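Local coordinates for protein O-methyltransferase (Burkholderia thailandensis, PDB 3MCZ) that probably transfers a methyl group from S-adenosyl-L-methionine to a hydroxyl oxygen of a substrate not yet identified, and probably works as a dimer, at residues Asp250-Asp256 with Gly281-Leu286; Ala266-Ile270 with Trp321-Val326. The contacts are given in a common frame with arbitrary orientation. Residues are numbered along the deposited sequence.

Contact 1 of 2, residues Asp250-Asp256 with Gly281-Leu286; sequences DVVMLND and GALLIL
Strands 251-255 and 281-286 run side by side in parallel, their axes 4.7 Å apart and only 9° off alignment. The register is a constant offset, V251 opposite A282 through N255 opposite L286, with CA-CA spacings of 4.6 to 4.9 Å. L284, which loses the most surface here, shows the hydrogen-bond pattern: its N donates to V252 O (2.9 Å) and its O accepts from L254 N (2.8 Å). The same alternation gives A282 N to D250 O at 2.9 Å and V252 N to A282 O at 3.0 Å; at the far end L286 N reaches L254 O at 3.3 Å, and D256 N closes the ladder on L286 O at 2.8 Å. The L284 side chain (m, t) shares a face with V251, M253 and N255, setting CD1 3.9 Å from V251 CG1 and 4.2 Å from CG of M253, a selenomethionine. On that face L286, second in buried area, sets CB 3.6 Å from N255 ND2, an amide nitrogen buried here without a hydrogen-bond partner. L254, third, points to the other face, where its CB meets I285 CG1 at 4.1 Å and V252 CG1 meets L283 CD1 at 3.9 Å. Water 1 donates to L254 O (3.1 Å) and L286 O (2.9 Å). D256 turns into the left-handed region (phi/psi 56/48), ending the extended conformation, and its OD1 is hydrogen-bonded to Y341 OH. These are the fourth and fifth strands in the 3-2-1-4-5-7-6 order of the Rossmann-like methyltransferase sheet. Because backbone atoms make every direct interstrand hydrogen bond, the pairing itself does not depend on particular side chains, which instead supply mainly apolar cover on both faces.

Contact 2 of 2, residues Ala266-Ile270 with Trp321-Val326; sequences AREVI and WIAGVV
I270 lays its side chain (m, t) across the opposing helix: CG2 is 3.6 Å from V325 CG1 and 3.8 Å from V326 CG2, while CD1 reaches I322 CG2 at 4.1 Å. It buries more surface than any other residue of the contact. Both segments are regular helix, with i to i+4 bonds from I270 N to A266 O (3.0 Å) and from V325 N to W321 O (3.0 Å). Their axes approach to 10.0 Å and cross at -43°, N-to-C directions pointing broadly the same way; R267 and V325 have CA atoms 6.5 Å apart, I270 and V326 6.8 Å. V325 (t) points at the other helix beside I270. The pair joins helix 263-275, which follows strand 251-255 in the Rossmann-like methyltransferase domain, to helix 319-328, which precedes strand 332-338; I322 and V326 also rest on strand 281-288, so one side of this helix pair abuts the central sheet. Towards the N-terminal end of 321-326, W321 (chi1 t, chi2 84°) swings its ring in from a sideways CA-CB bond. A266 CB lies at the ring edge, 4.2 Å from W321 CH2, and the indole also meets the H317 ring with planes at about 45°. R267 is extended through chi1 and chi2 (t, t), then turns at chi3 (m), placing V325 CG2 over one face of its guanidinium, 3.9 Å from NH2. No direct hydrogen bond joins the segments; instead water 2 accepts from R267 NH2 (3.2 Å) and W321 NE1 (3.3 Å), while R267 NH1 makes a long, weak ion pair with D328 OD2.

In the fold
The two contacts lie in one layered domain, their centres about 12 Å apart, and they touch directly: I285 CD1 of contact 1 packs 3.6 Å from V326 CG2 of contact 2, and L254 CD2 lies 3.7 Å from V269 CG1. Contact 1 is within the sheet and contact 2 in the helical layer covering one face of it. Their segments alternate in sequence, because strand 251-255 leads into helix 263-275, and strand 281-288 precedes helix 319-328. Contact 1 has no exposed touching residue and relies on a backbone ladder; contact 2, mostly buried, joins its helices through side chains and reaches the surface at R267, where water takes part.

Contact 1 of 2, residues Asp250-Asp256 with Gly281-Leu286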
ATOM      1  N   ASP A 250     -24.482   5.512  36.378  1.00 10.52           N
ATOM      2  CA  ASP A 250     -23.782   4.388  37.003  1.00 11.35           C
ATOM      3  C   ASP A 250     -22.550   3.938  36.211  1.00 11.58           C
ATOM      4  O   ASP A 250     -21.553   3.513  36.796  1.00 12.48           O
ATOM      5  CB  ASP A 250     -24.747   3.223  37.160  1.00 10.33           C
ATOM      6  CG  ASP A 250     -25.901   3.565  38.090  1.00 13.63           C
ATOM      7  OD1 ASP A 250     -25.611   4.164  39.150  1.00 12.74           O
ATOM      8  OD2 ASP A 250     -27.089   3.290  37.745  1.00 13.87           O
ATOM      9  N   VAL A 251     -22.658   3.997  34.892  1.00 11.29           N
ATOM     10  CA  VAL A 251     -21.583   3.677  33.976  1.00 12.05           C
ATOM     11  C   VAL A 251     -21.423   4.764  32.922  1.00 11.68           C
ATOM     12  O   VAL A 251     -22.385   5.209  32.281  1.00 13.72           O
ATOM     13  CB  VAL A 251     -21.736   2.287  33.297  1.00 12.53           C
ATOM     14  CG1 VAL A 251     -20.497   1.994  32.403  1.00  9.34           C
ATOM     15  CG2 VAL A 251     -21.900   1.191  34.319  1.00 11.89           C
ATOM     16  N   VAL A 252     -20.185   5.250  32.770  1.00 12.47           N
ATOM     17  CA  VAL A 252     -19.868   6.288  31.803  1.00 11.36           C
ATOM     18  C   VAL A 252     -18.831   5.683  30.871  1.00 12.41           C
ATOM     19  O   VAL A 252     -17.882   5.063  31.324  1.00 10.68           O
ATOM     20  CB  VAL A 252     -19.314   7.562  32.509  1.00 12.07           C
ATOM     21  CG1 VAL A 252     -18.869   8.635  31.494  1.00 12.24           C
ATOM     22  CG2 VAL A 252     -20.355   8.103  33.532  1.00  9.84           C
HETATM   23  N   MSE A 253     -18.998   5.843  29.558  1.00 12.08           N
HETATM   24  CA  MSE A 253     -18.079   5.205  28.628  1.00 13.74           C
HETATM   25  C   MSE A 253     -17.392   6.239  27.737  1.00 14.51           C
HETATM   26  O   MSE A 253     -18.038   7.143  27.252  1.00 14.50           O
HETATM   27  CB  MSE A 253     -18.821   4.194  27.749  1.00 14.79           C
HETATM   28  CG  MSE A 253     -19.631   3.204  28.500  1.00 15.74           C
HETATM   29 SE   MSE A 253     -20.269   1.736  27.420  1.00 16.81          SE
HETATM   30  CE  MSE A 253     -21.561   2.640  26.421  1.00 11.85           C
ATOM     31  N   LEU A 254     -16.097   6.030  27.537  1.00 16.41           N
ATOM     32  CA  LEU A 254     -15.246   6.741  26.590  1.00 17.71           C
ATOM     33  C   LEU A 254     -14.590   5.684  25.707  1.00 18.43           C
ATOM     34  O   LEU A 254     -13.475   5.259  25.979  1.00 18.61           O
ATOM     35  CB  LEU A 254     -14.138   7.466  27.330  1.00 18.34           C
ATOM     36  CG  LEU A 254     -14.345   8.876  27.833  1.00 19.95           C
ATOM     37  CD1 LEU A 254     -13.137   9.254  28.702  1.00 20.69           C
ATOM     38  CD2 LEU A 254     -14.558   9.919  26.661  1.00 18.30           C
ATOM     39  N   ASN A 255     -15.266   5.249  24.657  1.00 19.21           N
ATOM     40  CA  ASN A 255     -14.787   4.079  23.928  1.00 20.70           C
ATOM     41  C   ASN A 255     -14.073   4.494  22.656  1.00 20.39           C
ATOM     42  O   ASN A 255     -14.688   5.111  21.798  1.00 19.40           O
ATOM     43  CB  ASN A 255     -15.958   3.159  23.591  1.00 21.28           C
ATOM     44  CG  ASN A 255     -16.545   2.497  24.823  1.00 25.23           C
ATOM     45  OD1 ASN A 255     -17.765   2.332  24.925  1.00 29.91           O
ATOM     46  ND2 ASN A 255     -15.682   2.144  25.779  1.00 28.02           N
ATOM     47  N   ASP A 256     -12.760   4.208  22.574  1.00 20.19           N
ATOM     48  CA  ASP A 256     -12.001   4.303  21.322  1.00 18.53           C
ATOM     49  C   ASP A 256     -12.141   5.705  20.742  1.00 18.52           C
ATOM     50  O   ASP A 256     -12.405   5.844  19.544  1.00 18.23           O
ATOM     51  CB  ASP A 256     -12.536   3.229  20.353  1.00 19.06           C
ATOM     52  CG  ASP A 256     -11.590   2.880  19.200  1.00 20.50           C
ATOM     53  OD1 ASP A 256     -10.361   3.098  19.290  1.00 19.39           O
ATOM     54  OD2 ASP A 256     -12.116   2.325  18.193  1.00 23.11           O
ATOM     55  N   GLY A 281     -20.128   3.274  40.878  1.00 15.59           N
ATOM     56  CA  GLY A 281     -20.209   3.168  39.424  1.00 14.25           C
ATOM     57  C   GLY A 281     -18.832   2.999  38.790  1.00 13.28           C
ATOM     58  O   GLY A 281     -17.820   2.855  39.472  1.00 12.54           O
ATOM     59  N   ALA A 282     -18.806   3.039  37.468  1.00 12.63           N
ATOM     60  CA  ALA A 282     -17.572   2.783  36.721  1.00 11.98           C
ATOM     61  C   ALA A 282     -17.449   3.692  35.518  1.00 12.45           C
ATOM     62  O   ALA A 282     -18.437   4.011  34.845  1.00 11.84           O
ATOM     63  CB  ALA A 282     -17.503   1.300  36.258  1.00 11.31           C
ATOM     64  N   LEU A 283     -16.210   4.068  35.248  1.00 12.97           N
ATOM     65  CA  LEU A 283     -15.816   4.717  34.016  1.00 13.31           C
ATOM     66  C   LEU A 283     -15.093   3.671  33.148  1.00 13.69           C
ATOM     67  O   LEU A 283     -14.134   3.005  33.620  1.00 14.10           O
ATOM     68  CB  LEU A 283     -14.841   5.869  34.334  1.00 12.42           C
ATOM     69  CG  LEU A 283     -14.222   6.566  33.107  1.00 14.37           C
ATOM     70  CD1 LEU A 283     -15.299   7.142  32.159  1.00 12.84           C
ATOM     71  CD2 LEU A 283     -13.211   7.657  33.495  1.00 14.13           C
ATOM     72  N   LEU A 284     -15.542   3.508  31.901  1.00 12.94           N
ATOM     73  CA  LEU A 284     -14.929   2.558  30.983  1.00 13.61           C
ATOM     74  C   LEU A 284     -14.210   3.332  29.905  1.00 14.26           C
ATOM     75  O   LEU A 284     -14.791   4.224  29.293  1.00 13.39           O
ATOM     76  CB  LEU A 284     -15.958   1.648  30.318  1.00 13.50           C
ATOM     77  CG  LEU A 284     -16.888   0.863  31.238  1.00 16.10           C
ATOM     78  CD1 LEU A 284     -17.814  -0.059  30.424  1.00 13.82           C
ATOM     79  CD2 LEU A 284     -16.131   0.069  32.328  1.00 15.56           C
ATOM     80  N   ILE A 285     -12.940   3.002  29.693  1.00 14.34           N
ATOM     81  CA  ILE A 285     -12.188   3.569  28.587  1.00 15.28           C
ATOM     82  C   ILE A 285     -11.567   2.455  27.761  1.00 15.01           C
ATOM     83  O   ILE A 285     -10.761   1.700  28.243  1.00 15.84           O
ATOM     84  CB  ILE A 285     -11.074   4.504  29.050  1.00 15.01           C
ATOM     85  CG1 ILE A 285     -11.621   5.633  29.960  1.00 16.29           C
ATOM     86  CG2 ILE A 285     -10.312   5.068  27.796  1.00 15.73           C
ATOM     87  CD1 ILE A 285     -10.540   6.519  30.624  1.00 13.95           C
ATOM     88  N   LEU A 286     -11.972   2.371  26.505  1.00 15.67           N
ATOM     89  CA  LEU A 286     -11.413   1.422  25.581  1.00 16.03           C
ATOM     90  C   LEU A 286     -10.388   2.173  24.738  1.00 15.03           C
ATOM     91  O   LEU A 286     -10.694   3.207  24.148  1.00 14.77           O
ATOM     92  CB  LEU A 286     -12.520   0.898  24.696  1.00 16.36           C
ATOM     93  CG  LEU A 286     -12.142  -0.209  23.739  1.00 19.54           C
ATOM     94  CD1 LEU A 286     -11.684  -1.464  24.500  1.00 18.54           C
ATOM     95  CD2 LEU A 286     -13.382  -0.502  22.865  1.00 21.78           C
TER
HETATM   96  O   HOH W   1     -10.909   6.055  24.369  1.00 22.65           O

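Contact 2 of 2, residues Ala266-Ile270 with Trp321-Val326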
ATOM      1  N   ALA A 266      -7.159  15.452  26.596  1.00 17.09           N
ATOM      2  CA  ALA A 266      -7.517  14.110  27.028  1.00 16.72           C
ATOM      3  C   ALA A 266      -7.599  14.039  28.563  1.00 16.85           C
ATOM      4  O   ALA A 266      -8.511  13.416  29.125  1.00 15.03           O
ATOM      5  CB  ALA A 266      -6.505  13.083  26.449  1.00 17.35           C
ATOM      6  N   ARG A 267      -6.680  14.721  29.253  1.00 17.15           N
ATOM      7  CA  ARG A 267      -6.727  14.754  30.736  1.00 17.27           C
ATOM      8  C   ARG A 267      -8.001  15.445  31.214  1.00 16.90           C
ATOM      9  O   ARG A 267      -8.636  14.978  32.123  1.00 16.13           O
ATOM     10  CB  ARG A 267      -5.476  15.426  31.315  1.00 17.98           C
ATOM     11  CG  ARG A 267      -5.463  15.529  32.828  1.00 20.63           C
ATOM     12  CD  ARG A 267      -4.236  16.271  33.326  1.00 23.60           C
ATOM     13  NE  ARG A 267      -3.031  15.450  33.256  1.00 27.25           N
ATOM     14  CZ  ARG A 267      -2.711  14.505  34.147  1.00 29.69           C
ATOM     15  NH1 ARG A 267      -3.521  14.208  35.157  1.00 30.35           N
ATOM     16  NH2 ARG A 267      -1.593  13.813  33.993  1.00 30.51           N
ATOM     17  N   GLU A 268      -8.404  16.543  30.567  1.00 16.44           N
ATOM     18  CA  GLU A 268      -9.633  17.220  30.937  1.00 17.14           C
ATOM     19  C   GLU A 268     -10.889  16.399  30.687  1.00 15.80           C
ATOM     20  O   GLU A 268     -11.805  16.431  31.509  1.00 15.79           O
ATOM     21  CB  GLU A 268      -9.742  18.554  30.202  1.00 17.83           C
ATOM     22  CG  GLU A 268      -8.718  19.543  30.745  1.00 23.35           C
ATOM     23  CD  GLU A 268      -8.516  20.761  29.874  1.00 28.18           C
ATOM     24  OE1 GLU A 268      -8.858  20.735  28.663  1.00 32.57           O
ATOM     25  OE2 GLU A 268      -7.957  21.741  30.415  1.00 35.01           O
ATOM     26  N   VAL A 269     -10.924  15.676  29.571  1.00 15.15           N
ATOM     27  CA  VAL A 269     -12.075  14.840  29.203  1.00 15.23           C
ATOM     28  C   VAL A 269     -12.230  13.697  30.192  1.00 14.38           C
ATOM     29  O   VAL A 269     -13.327  13.375  30.585  1.00 14.55           O
ATOM     30  CB  VAL A 269     -11.926  14.279  27.809  1.00 16.04           C
ATOM     31  CG1 VAL A 269     -12.993  13.164  27.518  1.00 17.43           C
ATOM     32  CG2 VAL A 269     -12.067  15.430  26.792  1.00 15.91           C
ATOM     33  N   ILE A 270     -11.120  13.083  30.560  1.00 13.40           N
ATOM     34  CA  ILE A 270     -11.125  11.974  31.514  1.00 13.47           C
ATOM     35  C   ILE A 270     -11.640  12.472  32.857  1.00 14.21           C
ATOM     36  O   ILE A 270     -12.487  11.837  33.473  1.00 15.25           O
ATOM     37  CB  ILE A 270      -9.737  11.341  31.660  1.00 11.93           C
ATOM     38  CG1 ILE A 270      -9.352  10.617  30.376  1.00 13.58           C
ATOM     39  CG2 ILE A 270      -9.718  10.349  32.828  1.00 13.36           C
ATOM     40  CD1 ILE A 270      -7.877  10.275  30.284  1.00 15.31           C
ATOM     41  N   TRP A 321      -0.428   5.912  30.955  1.00 15.30           N
ATOM     42  CA  TRP A 321      -0.659   7.339  31.213  1.00 15.49           C
ATOM     43  C   TRP A 321      -2.164   7.584  31.407  1.00 15.82           C
ATOM     44  O   TRP A 321      -2.571   8.271  32.352  1.00 14.67           O
ATOM     45  CB  TRP A 321      -0.118   8.207  30.073  1.00 16.19           C
ATOM     46  CG  TRP A 321      -0.372   9.646  30.280  1.00 15.72           C
ATOM     47  CD1 TRP A 321       0.377  10.519  31.000  1.00 18.38           C
ATOM     48  CD2 TRP A 321      -1.467  10.381  29.760  1.00 15.82           C
ATOM     49  NE1 TRP A 321      -0.197  11.769  30.971  1.00 16.94           N
ATOM     50  CE2 TRP A 321      -1.353  11.696  30.235  1.00 18.54           C
ATOM     51  CE3 TRP A 321      -2.562  10.041  28.974  1.00 14.41           C
ATOM     52  CZ2 TRP A 321      -2.271  12.693  29.906  1.00 15.29           C
ATOM     53  CZ3 TRP A 321      -3.471  11.048  28.635  1.00 17.78           C
ATOM     54  CH2 TRP A 321      -3.305  12.354  29.094  1.00 17.20           C
ATOM     55  N   ILE A 322      -2.977   7.009  30.524  1.00 15.44           N
ATOM     56  CA  ILE A 322      -4.435   7.086  30.690  1.00 15.60           C
ATOM     57  C   ILE A 322      -4.854   6.530  32.068  1.00 14.94           C
ATOM     58  O   ILE A 322      -5.634   7.152  32.791  1.00 13.69           O
ATOM     59  CB  ILE A 322      -5.202   6.359  29.554  1.00 15.56           C
ATOM     60  CG1 ILE A 322      -4.882   7.018  28.204  1.00 14.97           C
ATOM     61  CG2 ILE A 322      -6.706   6.394  29.848  1.00 13.98           C
ATOM     62  CD1 ILE A 322      -5.348   6.226  26.892  1.00 10.91           C
ATOM     63  N   ALA A 323      -4.330   5.361  32.424  1.00 14.73           N
ATOM     64  CA  ALA A 323      -4.678   4.760  33.682  1.00 14.16           C
ATOM     65  C   ALA A 323      -4.315   5.654  34.854  1.00 14.07           C
ATOM     66  O   ALA A 323      -5.096   5.759  35.818  1.00 14.74           O
ATOM     67  CB  ALA A 323      -4.043   3.349  33.822  1.00 14.30           C
ATOM     68  N   GLY A 324      -3.160   6.327  34.791  1.00 14.10           N
ATOM     69  CA  GLY A 324      -2.748   7.255  35.855  1.00 14.18           C
ATOM     70  C   GLY A 324      -3.691   8.441  35.969  1.00 14.00           C
ATOM     71  O   GLY A 324      -4.001   8.871  37.081  1.00 14.69           O
ATOM     72  N   VAL A 325      -4.200   8.934  34.835  1.00 13.93           N
ATOM     73  CA  VAL A 325      -5.171  10.036  34.875  1.00 14.16           C
ATOM     74  C   VAL A 325      -6.479   9.629  35.583  1.00 15.08           C
ATOM     75  O   VAL A 325      -7.024  10.357  36.424  1.00 15.04           O
ATOM     76  CB  VAL A 325      -5.472  10.599  33.487  1.00 14.36           C
ATOM     77  CG1 VAL A 325      -6.506  11.719  33.626  1.00 13.67           C
ATOM     78  CG2 VAL A 325      -4.179  11.120  32.811  1.00 15.12           C
ATOM     79  N   VAL A 326      -6.943   8.419  35.302  1.00 14.88           N
ATOM     80  CA  VAL A 326      -8.131   7.881  35.969  1.00 14.49           C
ATOM     81  C   VAL A 326      -7.910   7.761  37.487  1.00 16.31           C
ATOM     82  O   VAL A 326      -8.790   8.155  38.282  1.00 15.11           O
ATOM     83  CB  VAL A 326      -8.553   6.524  35.315  1.00 14.41           C
ATOM     84  CG1 VAL A 326      -9.770   5.897  36.030  1.00 11.37           C
ATOM     85  CG2 VAL A 326      -8.861   6.734  33.830  1.00 16.30           C
TER
HETATM   86  O   HOH W   2       0.749  14.745  31.952  1.00 29.94           O